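Local coordinates for protein 3-isopropylmalate dehydratase small subunit (PDB 3Q3W) that catalyses, as the small subunit of isopropylmalate isomerase, the interconversion of 2-isopropylmalate and 3-isopropylmalate through 2-isopropylmaleate, at residues 110-113 and 114-118. Residues are numbered along the deposited sequence; the frame is centred on the assembly and turned at random.
Sequences DIFK and NNALG
Ala116 N donates to Phe112 O at 2.7 Å, the shortest of four successive i to i+4 backbone bonds that knit 110-113 to 114-117 as consecutive turns of one alpha-helix. The next bond along, from Leu117 N to Lys113 O, is 2.9 Å long. Back toward the start of the helix, Asn115 N reaches Ile111 O at 3.1 Å, and Asn114 N reaches Asp110 O over a longer 3.3 Å.

The methyl of Ala116 sits over one face of the Phe112 ring, 4.2 Å from CB to the ring centroid and displaced toward the rim on the CE2 and CZ side, a CH-pi contact. With CG anti to the backbone N (chi1 168°), the ring lies beside Phe112's own carbonyl carbon, on the side where Ala116 CB comes up. Lys113 and Leu117 run side by side, with Lys113 CG 3.8 Å from Leu117 CD1. Past this apolar stem the lysine chain bends at chi3 (-65°), and its NZ forms a salt bridge with Glu125 OE2. On another flank the amide of Asn115 lies alongside Ile111, Asn115 ND2 being 3.7 Å from Ile111 CG2.

This is the helix of a beta-alpha-beta crossover, linking strand 102-105 to the parallel strand 122-125 in the aconitase C-terminal domain fold. Phe112 packs against helix 90-98 through Ala91, Pro92 and Leu95 and meets Phe82 edge-to-face, whereas Lys113, Ala116 and Leu117 all touch Thr123 on strand 122-125, and Asn114 and Leu117 meet His170 of helix 168-176.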
loop_
_atom_site.group_PDB
_atom_site.type_symbol
_atom_site.label_atom_id
_atom_site.label_comp_id
_atom_site.label_asym_id
_atom_site.label_seq_id
_atom_site.Cartn_x
_atom_site.Cartn_y
_atom_site.Cartn_z
ATOM N N ASP A 110 10.749 9.279 1.719
ATOM C CA ASP A 110 11.903 8.457 2.078
ATOM C C ASP A 110 11.699 7.716 3.396
ATOM O O ASP A 110 11.999 6.522 3.496
ATOM C CB ASP A 110 13.172 9.316 2.187
ATOM C CG ASP A 110 13.546 10.010 0.875
ATOM O OD1 ASP A 110 13.062 9.600 -0.209
ATOM O OD2 ASP A 110 14.331 10.987 0.937
ATOM N N ILE A 111 11.205 8.408 4.407
ATOM C CA ILE A 111 11.109 7.796 5.732
ATOM C C ILE A 111 10.096 6.632 5.709
ATOM O O ILE A 111 10.384 5.535 6.165
ATOM C CB ILE A 111 10.720 8.818 6.818
ATOM C CG1 ILE A 111 11.859 9.836 7.035
ATOM C CG2 ILE A 111 10.450 8.090 8.127
ATOM C CD1 ILE A 111 11.496 10.965 7.975
ATOM N N PHE A 112 8.934 6.864 5.118
ATOM C CA PHE A 112 7.911 5.842 5.055
ATOM C C PHE A 112 8.397 4.654 4.249
ATOM O O PHE A 112 8.149 3.482 4.623
ATOM C CB PHE A 112 6.626 6.418 4.433
ATOM C CG PHE A 112 5.628 5.385 4.082
ATOM C CD1 PHE A 112 4.735 4.934 5.029
ATOM C CD2 PHE A 112 5.616 4.798 2.798
ATOM C CE1 PHE A 112 3.792 3.987 4.720
ATOM C CE2 PHE A 112 4.688 3.818 2.477
ATOM C CZ PHE A 112 3.784 3.394 3.441
ATOM N N LYS A 113 9.091 4.931 3.135
ATOM C CA LYS A 113 9.570 3.838 2.303
ATOM C C LYS A 113 10.410 2.842 3.140
ATOM O O LYS A 113 10.198 1.621 3.053
ATOM C CB LYS A 113 10.393 4.322 1.074
ATOM C CG LYS A 113 10.702 3.132 0.146
ATOM C CD LYS A 113 11.844 3.330 -0.830
ATOM C CE LYS A 113 11.558 4.380 -1.828
ATOM N NZ LYS A 113 12.784 4.464 -2.660
ATOM N N ASN A 114 11.348 3.360 3.921
ATOM C CA ASN A 114 12.265 2.508 4.663
ATOM C C ASN A 114 11.523 1.738 5.751
ATOM O O ASN A 114 11.731 0.553 5.916
ATOM C CB ASN A 114 13.375 3.323 5.285
ATOM C CG ASN A 114 14.491 2.458 5.829
ATOM O OD1 ASN A 114 14.679 2.395 7.028
ATOM N ND2 ASN A 114 15.249 1.799 4.942
ATOM N N ASN A 115 10.600 2.411 6.429
ATOM C CA ASN A 115 9.758 1.739 7.413
ATOM C C ASN A 115 8.880 0.695 6.798
ATOM O O ASN A 115 8.659 -0.364 7.410
ATOM C CB ASN A 115 8.898 2.740 8.150
ATOM C CG ASN A 115 9.719 3.651 9.038
ATOM O OD1 ASN A 115 10.841 3.288 9.454
ATOM N ND2 ASN A 115 9.193 4.848 9.311
ATOM N N ALA A 116 8.341 0.986 5.621
ATOM C CA ALA A 116 7.439 0.039 5.006
ATOM C C ALA A 116 8.214 -1.213 4.615
ATOM O O ALA A 116 7.765 -2.330 4.861
ATOM C CB ALA A 116 6.728 0.649 3.796
ATOM N N LEU A 117 9.353 -1.014 3.971
ATOM C CA LEU A 117 10.220 -2.101 3.527
ATOM C C LEU A 117 10.683 -2.913 4.718
ATOM O O LEU A 117 10.704 -4.142 4.660
ATOM C CB LEU A 117 11.435 -1.562 2.758
ATOM C CG LEU A 117 11.038 -1.027 1.374
ATOM C CD1 LEU A 117 12.250 -0.281 0.737
ATOM C CD2 LEU A 117 10.494 -2.173 0.462
ATOM N N GLY A 118 10.979 -2.223 5.812
ATOM C CA GLY A 118 11.249 -2.893 7.089
ATOM C C GLY A 118 10.120 -3.781 7.612
ATOM O O GLY A 118 10.362 -4.727 8.362
#